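Local coordinates for leucine aminopeptidase 1 (Caenorhabditis elegans, PDB 2HC9), which removes N-terminal amino acids, preferably leucine, from peptides as a two-zinc M17 aminopeptidase and probably serves as a digestive enzyme, at residues Ser19-Gly24 / His73-Pro78; Ser243-Ala248 / Lys353-Phe358. The protein carries 1 engineered substitution. One frame throughout, in Å; residues are numbered along the deposited sequence. Where two conformers were deposited one is given.

Overall arrangement
Contacts 1 and 2 are both pairs of neighbouring parallel strands, but they belong to different parts of the two-domain M17 subunit. Contact 1 (19-24 with 73-78) lies in the sheet of the N-terminal domain, away from the annotated sites; contact 2 (243-248 with 353-358) lies in the large mixed sheet of the catalytic domain. Their centres are 41 Å apart, on opposite sides of the chain's centre, and their nearest atoms remain about 27 Å apart. Contact 2 is the one related to the active site: strand 246-254 runs on to the zinc ligand Lys252, whose side chain is about 12 Å from that of Phe358. Bicarbonate and the two zinc ions occupy that site.

Contact 1: residues Ser19-Gly24 / His73-Pro78; sequences SLIIVG and HLITVP
Leu20, Ile22 and Gly24 exchange backbone hydrogen bonds with His73, Ile75 and Val77, making residues 19-24 and 73-77 a parallel pair whose axes are inclined by 15°. Ile75 forms the centre of the ladder: its N donates almost straight to Ile22 O (2.8 Å, N-H...O 176°), while its O accepts from Gly24 N. At the far end Val77 N approaches Gly24 O from above the carbonyl plane, at 2.9 Å.

Branched aliphatic residues make up most of both faces; beta-branched Ile and Val suit extended strands. On one, Ile21 CG2, anti to its own backbone N, meets Ile75 CD1 at 4.0 Å. Val77 CG2 reaches Val23 CG1, also at 4.0 Å. On the other, chi2 of Leu74 (69°) turns CD1 back toward Ile22, 3.7 Å from Ile22 CG2 and 3.6 Å from Ile22 O. Gly24, with no side chain, exposes only backbone to Val77, whose CB and CG2 rest against its carbonyl group.

Ser19 and His73 put polar side chains at the start of the pair. In the conformers given, a water in the imidazole plane lies 2.6 Å from Ser19 OG and His73 ND1, and Ser19 OG bonds to Leu71 O; second conformers of both residues make this less certain.

Helix 90-97 covers the face of Ile21 and Ile75, with Val77 beside it, whereas helix 49-58 packs Trp52 against Ile22 and Leu74 on the other. This alpha/beta/alpha layering is consistent with the macro-like N-terminal domain of M17 enzymes. Strand 18-25 lies between strands 108-114 and 72-77, and the latter continues the mixed sheet to antiparallel strand 63-66.

Contact 2: residues Ser243-Ala248 / Lys353-Phe358; sequences STEHIA and KATTIF
His246 O receives two N-H groups, from Thr355 (2.9 Å) and Thr356 (3.1 Å), where two parallel strands of the alpha/beta M17 catalytic domain begin to pair. After helix 337-350 the chain leaves helical geometry at Lys353, with positive phi, and enters strand 356-361. The tight part follows: Ala248 N donates to Thr356 O at 2.8 Å, and Ala248 O accepts from Phe358 N. Alanine suits the buried face beneath the helix, where Ala248 CB meets Ala354 CB at 3.8 Å and Ala348 adjoins. Ile247 points to the other face, side by side with Phe358; its CG2 reaches the ring edge in plane, 3.8 Å from CE2, while Phe476 packs edge-to-face with the same ring.

The start of the pair, where Thr244 and Thr355 are exposed, is looser, and threonine hydroxyls suit its water-bridged edge. One water links Thr244 O, His246 ND1 and Thr355 OG1. Glu245 is bent at chi2 (-59°), which turns CD toward Thr356; OE1 stops 4.0 Å from Thr356 OG1, which also bonds to Arg452 NH2. A second water spans that gap: it donates to Glu245 OE1, accepts from His246 N, and lies 2.6 Å from Thr355 OG1 and 2.7 Å from Thr356 OG1.

Contact 1: residues Ser19-Gly24 / His73-Pro78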
ATOM      1  N   SER A  19      41.190 -18.821  23.227  1.00 20.47           N
ATOM      2  CA  SER A  19      40.933 -18.810  21.788  0.50 20.72           C
ATOM      3  C   SER A  19      41.950 -17.938  21.079  1.00 20.10           C
ATOM      4  O   SER A  19      42.250 -16.831  21.537  1.00 21.25           O
ATOM      5  CB  SER A  19      39.550 -18.233  21.475  0.50 15.21           C
ATOM      6  OG  SER A  19      39.418 -18.053  20.072  0.50 14.22           O
ATOM      7  N   LEU A  20      42.460 -18.418  19.952  1.00 18.34           N
ATOM      8  CA  LEU A  20      43.460 -17.669  19.223  1.00 17.61           C
ATOM      9  C   LEU A  20      42.921 -17.263  17.854  1.00 23.26           C
ATOM     10  O   LEU A  20      42.452 -18.104  17.078  1.00 19.96           O
ATOM     11  CB  LEU A  20      44.734 -18.512  19.023  1.00 21.58           C
ATOM     12  CG  LEU A  20      45.775 -17.908  18.071  1.00 21.96           C
ATOM     13  CD1 LEU A  20      46.391 -16.654  18.674  1.00 21.95           C
ATOM     14  CD2 LEU A  20      46.886 -18.932  17.714  1.00 20.29           C
ATOM     15  N   ILE A  21      43.019 -15.981  17.538  1.00 17.83           N
ATOM     16  CA  ILE A  21      42.650 -15.539  16.194  1.00 16.05           C
ATOM     17  C   ILE A  21      43.799 -14.757  15.573  1.00 16.67           C
ATOM     18  O   ILE A  21      44.225 -13.731  16.111  1.00 21.64           O
ATOM     19  CB  ILE A  21      41.329 -14.715  16.210  1.00 19.41           C
ATOM     20  CG1 ILE A  21      40.184 -15.596  16.723  1.00 21.73           C
ATOM     21  CG2 ILE A  21      41.023 -14.145  14.791  1.00 19.00           C
ATOM     22  CD1 ILE A  21      38.937 -14.857  17.031  1.00 32.62           C
ATOM     23  N   ILE A  22      44.312 -15.269  14.453  1.00 15.08           N
ATOM     24  CA  ILE A  22      45.392 -14.597  13.711  1.00 16.27           C
ATOM     25  C   ILE A  22      44.810 -13.789  12.552  1.00 20.13           C
ATOM     26  O   ILE A  22      43.978 -14.288  11.795  1.00 20.96           O
ATOM     27  CB  ILE A  22      46.426 -15.620  13.154  1.00 18.31           C
ATOM     28  CG1 ILE A  22      46.969 -16.477  14.301  1.00 17.65           C
ATOM     29  CG2 ILE A  22      47.582 -14.900  12.391  1.00 16.81           C
ATOM     30  CD1 ILE A  22      47.608 -17.795  13.826  1.00 17.61           C
ATOM     31  N   VAL A  23      45.246 -12.537  12.424  1.00 19.96           N
ATOM     32  CA  VAL A  23      44.690 -11.637  11.413  1.00 19.66           C
ATOM     33  C   VAL A  23      45.784 -10.964  10.585  1.00 21.55           C
ATOM     34  O   VAL A  23      46.754 -10.421  11.131  1.00 19.56           O
ATOM     35  CB  VAL A  23      43.789 -10.552  12.069  1.00 18.60           C
ATOM     36  CG1 VAL A  23      43.086  -9.688  10.973  1.00 20.43           C
ATOM     37  CG2 VAL A  23      42.784 -11.203  13.012  1.00 14.71           C
ATOM     38  N   GLY A  24      45.639 -10.999   9.259  1.00 21.76           N
ATOM     39  CA  GLY A  24      46.574 -10.265   8.402  1.00 18.14           C
ATOM     40  C   GLY A  24      46.147 -10.230   6.940  1.00 17.73           C
ATOM     41  O   GLY A  24      45.451 -11.116   6.477  1.00 22.74           O
ATOM     42  N   HIS A  73      41.198 -19.516  14.732  1.00 20.77           N
ATOM     43  CA  HIS A  73      40.877 -19.075  13.368  0.50 19.24           C
ATOM     44  C   HIS A  73      42.021 -18.254  12.782  1.00 20.94           C
ATOM     45  O   HIS A  73      42.684 -17.517  13.514  1.00 20.01           O
ATOM     46  CB  HIS A  73      39.627 -18.185  13.400  0.50 17.87           C
ATOM     47  CG  HIS A  73      38.389 -18.900  13.829  0.50 18.36           C
ATOM     48  ND1 HIS A  73      38.014 -19.016  15.151  0.50 15.88           N
ATOM     49  CD2 HIS A  73      37.439 -19.540  13.110  0.50 15.91           C
ATOM     50  CE1 HIS A  73      36.883 -19.691  15.224  0.50 16.51           C
ATOM     51  NE2 HIS A  73      36.514 -20.024  14.000  0.50 22.29           N
ATOM     52  N   LEU A  74      42.210 -18.350  11.469  1.00 18.64           N
ATOM     53  CA  LEU A  74      43.015 -17.376  10.720  1.00 18.22           C
ATOM     54  C   LEU A  74      42.063 -16.554   9.835  1.00 20.49           C
ATOM     55  O   LEU A  74      41.263 -17.113   9.091  1.00 22.04           O
ATOM     56  CB  LEU A  74      44.021 -18.108   9.822  1.00 19.20           C
ATOM     57  CG  LEU A  74      44.841 -17.286   8.809  1.00 19.71           C
ATOM     58  CD1 LEU A  74      45.845 -16.389   9.513  1.00 16.72           C
ATOM     59  CD2 LEU A  74      45.586 -18.186   7.851  1.00 24.84           C
ATOM     60  N   ILE A  75      42.181 -15.238   9.919  1.00 19.50           N
ATOM     61  CA  ILE A  75      41.432 -14.324   9.062  1.00 20.53           C
ATOM     62  C   ILE A  75      42.402 -13.674   8.067  1.00 19.41           C
ATOM     63  O   ILE A  75      43.330 -12.961   8.456  1.00 19.50           O
ATOM     64  CB  ILE A  75      40.679 -13.248   9.895  1.00 21.44           C
ATOM     65  CG1 ILE A  75      39.554 -13.911  10.706  1.00 21.50           C
ATOM     66  CG2 ILE A  75      40.115 -12.127   8.972  1.00 20.25           C
ATOM     67  CD1 ILE A  75      38.825 -12.911  11.661  1.00 21.93           C
ATOM     68  N   THR A  76      42.184 -13.958   6.785  1.00 18.20           N
ATOM     69  CA  THR A  76      42.950 -13.337   5.726  0.70 20.72           C
ATOM     70  C   THR A  76      42.197 -12.126   5.166  1.00 22.65           C
ATOM     71  O   THR A  76      41.046 -12.240   4.727  1.00 24.32           O
ATOM     72  CB  THR A  76      43.287 -14.359   4.611  0.70 20.76           C
ATOM     73  OG1 THR A  76      43.994 -15.472   5.187  0.70 21.66           O
ATOM     74  CG2 THR A  76      44.146 -13.718   3.525  0.70 20.22           C
ATOM     75  N   VAL A  77      42.865 -10.983   5.181  1.00 17.99           N
ATOM     76  CA  VAL A  77      42.314  -9.717   4.706  1.00 19.62           C
ATOM     77  C   VAL A  77      42.823  -9.514   3.274  1.00 20.97           C
ATOM     78  O   VAL A  77      43.999  -9.741   3.005  1.00 22.12           O
ATOM     79  CB  VAL A  77      42.842  -8.548   5.612  1.00 19.25           C
ATOM     80  CG1 VAL A  77      42.282  -7.170   5.168  1.00 18.40           C
ATOM     81  CG2 VAL A  77      42.466  -8.818   7.069  1.00 17.94           C
ATOM     82  N   PRO A  78      41.949  -9.069   2.350  1.00 25.60           N
ATOM     83  CA  PRO A  78      42.455  -8.828   0.992  1.00 22.13           C
ATOM     84  C   PRO A  78      43.462  -7.685   0.916  1.00 19.04           C
ATOM     85  O   PRO A  78      43.403  -6.726   1.704  1.00 21.11           O
ATOM     86  CB  PRO A  78      41.200  -8.525   0.168  1.00 21.49           C
ATOM     87  CG  PRO A  78      40.102  -8.288   1.126  1.00 23.00           C
ATOM     88  CD  PRO A  78      40.506  -8.783   2.492  1.00 20.82           C
TER
HETATM   89  O   HOH W   1      38.771 -18.588  17.607  1.00 34.83           O

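Contact 2: residues Ser243-Ala248 / Lys353-Phe358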
ATOM      1  N   SER A 243      44.072  28.646  22.167  1.00 26.38           N
ATOM      2  CA  SER A 243      44.131  27.635  21.104  1.00 21.71           C
ATOM      3  C   SER A 243      43.779  28.320  19.781  1.00 22.57           C
ATOM      4  O   SER A 243      43.013  29.284  19.752  1.00 24.80           O
ATOM      5  CB  SER A 243      43.153  26.488  21.390  1.00 23.10           C
ATOM      6  OG  SER A 243      41.808  26.954  21.374  1.00 20.75           O
ATOM      7  N   THR A 244      44.346  27.832  18.687  1.00 23.19           N
ATOM      8  CA  THR A 244      44.032  28.416  17.388  1.00 24.61           C
ATOM      9  C   THR A 244      42.680  27.931  16.858  1.00 23.42           C
ATOM     10  O   THR A 244      41.966  28.692  16.203  1.00 22.32           O
ATOM     11  CB  THR A 244      45.152  28.168  16.370  1.00 29.04           C
ATOM     12  OG1 THR A 244      45.320  26.768  16.170  1.00 40.95           O
ATOM     13  CG2 THR A 244      46.448  28.690  16.906  1.00 27.90           C
ATOM     14  N   GLU A 245      42.343  26.675  17.151  1.00 20.09           N
ATOM     15  CA  GLU A 245      41.038  26.091  16.758  1.00 22.01           C
ATOM     16  C   GLU A 245      40.016  26.031  17.890  1.00 22.83           C
ATOM     17  O   GLU A 245      40.359  25.959  19.080  1.00 19.19           O
ATOM     18  CB  GLU A 245      41.210  24.681  16.173  1.00 23.27           C
ATOM     19  CG  GLU A 245      42.248  24.559  15.043  1.00 23.36           C
ATOM     20  CD  GLU A 245      41.964  25.434  13.820  1.00 30.54           C
ATOM     21  OE1 GLU A 245      40.798  25.835  13.601  1.00 25.43           O
ATOM     22  OE2 GLU A 245      42.929  25.719  13.069  1.00 26.70           O
ATOM     23  N   HIS A 246      38.743  26.034  17.507  1.00 18.91           N
ATOM     24  CA  HIS A 246      37.646  25.979  18.453  1.00 15.78           C
ATOM     25  C   HIS A 246      36.615  25.081  17.784  1.00 17.02           C
ATOM     26  O   HIS A 246      35.927  25.510  16.856  1.00 18.99           O
ATOM     27  CB  HIS A 246      37.083  27.394  18.689  1.00 18.82           C
ATOM     28  CG  HIS A 246      38.027  28.263  19.452  1.00 22.81           C
ATOM     29  ND1 HIS A 246      39.064  28.933  18.840  1.00 27.36           N
ATOM     30  CD2 HIS A 246      38.155  28.492  20.777  1.00 22.52           C
ATOM     31  CE1 HIS A 246      39.766  29.575  19.755  1.00 27.12           C
ATOM     32  NE2 HIS A 246      39.239  29.323  20.938  1.00 25.97           N
ATOM     33  N   ILE A 247      36.602  23.813  18.198  1.00 17.54           N
ATOM     34  CA  ILE A 247      35.938  22.752  17.425  1.00 17.09           C
ATOM     35  C   ILE A 247      34.746  22.249  18.234  1.00 18.30           C
ATOM     36  O   ILE A 247      34.880  21.990  19.429  1.00 18.42           O
ATOM     37  CB  ILE A 247      36.929  21.575  17.139  1.00 17.20           C
ATOM     38  CG1 ILE A 247      38.147  22.084  16.340  1.00 19.22           C
ATOM     39  CG2 ILE A 247      36.220  20.424  16.432  1.00 18.51           C
ATOM     40  CD1 ILE A 247      39.371  21.173  16.401  1.00 19.90           C
ATOM     41  N   ALA A 248      33.575  22.141  17.595  1.00 15.06           N
ATOM     42  CA  ALA A 248      32.395  21.571  18.259  1.00 14.85           C
ATOM     43  C   ALA A 248      32.006  20.274  17.581  1.00 18.54           C
ATOM     44  O   ALA A 248      32.001  20.180  16.343  1.00 17.65           O
ATOM     45  CB  ALA A 248      31.233  22.543  18.228  1.00 17.93           C
ATOM     46  N   LYS A 353      31.338  30.046  20.352  1.00 17.58           N
ATOM     47  CA  LYS A 353      32.287  30.657  19.413  1.00 18.39           C
ATOM     48  C   LYS A 353      33.135  29.641  18.650  1.00 18.68           C
ATOM     49  O   LYS A 353      34.297  29.915  18.298  1.00 19.14           O
ATOM     50  CB  LYS A 353      33.179  31.717  20.094  1.00 19.34           C
ATOM     51  CG  LYS A 353      32.432  32.671  21.051  1.00 21.76           C
ATOM     52  CD  LYS A 353      31.348  33.461  20.317  1.00 27.70           C
ATOM     53  CE  LYS A 353      30.695  34.496  21.207  1.00 33.20           C
ATOM     54  NZ  LYS A 353      29.558  35.144  20.454  1.00 32.65           N
ATOM     55  N   ALA A 354      32.554  28.475  18.359  1.00 16.71           N
ATOM     56  CA  ALA A 354      33.283  27.444  17.610  1.00 16.90           C
ATOM     57  C   ALA A 354      33.415  27.932  16.160  1.00 21.81           C
ATOM     58  O   ALA A 354      32.475  28.520  15.616  1.00 20.71           O
ATOM     59  CB  ALA A 354      32.533  26.091  17.647  1.00 17.16           C
ATOM     60  N   THR A 355      34.584  27.690  15.564  1.00 17.80           N
ATOM     61  CA  THR A 355      34.852  28.051  14.175  1.00 20.28           C
ATOM     62  C   THR A 355      34.994  26.838  13.262  1.00 17.43           C
ATOM     63  O   THR A 355      35.117  26.971  12.041  1.00 17.90           O
ATOM     64  CB  THR A 355      36.122  28.893  14.088  1.00 19.37           C
ATOM     65  OG1 THR A 355      37.206  28.183  14.719  1.00 21.37           O
ATOM     66  CG2 THR A 355      35.895  30.231  14.788  1.00 22.08           C
ATOM     67  N   THR A 356      34.965  25.651  13.863  1.00 16.04           N
ATOM     68  CA  THR A 356      34.806  24.403  13.118  1.00 19.42           C
ATOM     69  C   THR A 356      33.675  23.634  13.813  1.00 16.38           C
ATOM     70  O   THR A 356      33.789  23.259  15.000  1.00 17.23           O
ATOM     71  CB  THR A 356      36.122  23.566  13.100  1.00 18.34           C
ATOM     72  OG1 THR A 356      37.197  24.378  12.603  1.00 19.40           O
ATOM     73  CG2 THR A 356      35.978  22.343  12.174  1.00 17.89           C
ATOM     74  N   ILE A 357      32.573  23.430  13.089  1.00 14.53           N
ATOM     75  CA  ILE A 357      31.377  22.796  13.685  1.00 16.27           C
ATOM     76  C   ILE A 357      31.030  21.538  12.891  1.00 19.38           C
ATOM     77  O   ILE A 357      30.720  21.599  11.696  1.00 17.69           O
ATOM     78  CB  ILE A 357      30.156  23.755  13.716  1.00 19.09           C
ATOM     79  CG1 ILE A 357      30.498  25.046  14.492  1.00 18.73           C
ATOM     80  CG2 ILE A 357      28.896  23.024  14.285  1.00 15.44           C
ATOM     81  CD1 ILE A 357      29.446  26.156  14.349  1.00 18.81           C
ATOM     82  N   PHE A 358      31.138  20.394  13.563  1.00 15.87           N
ATOM     83  CA  PHE A 358      30.735  19.102  13.000  1.00 14.74           C
ATOM     84  C   PHE A 358      29.429  18.724  13.640  1.00 18.94           C
ATOM     85  O   PHE A 358      29.265  18.861  14.851  1.00 17.95           O
ATOM     86  CB  PHE A 358      31.771  18.006  13.329  1.00 15.88           C
ATOM     87  CG  PHE A 358      33.122  18.243  12.727  1.00 15.34           C
ATOM     88  CD1 PHE A 358      33.394  17.828  11.422  1.00 14.78           C
ATOM     89  CD2 PHE A 358      34.142  18.818  13.485  1.00 16.77           C
ATOM     90  CE1 PHE A 358      34.661  18.010  10.858  1.00 18.25           C
ATOM     91  CE2 PHE A 358      35.424  19.017  12.938  1.00 16.74           C
ATOM     92  CZ  PHE A 358      35.677  18.619  11.608  1.00 17.22           C
TER
HETATM   93  O   HOH W   2      39.237  29.414  15.756  1.00 29.71           O
HETATM   94  O   HOH W   3      38.368  25.865  14.587  1.00 18.55           O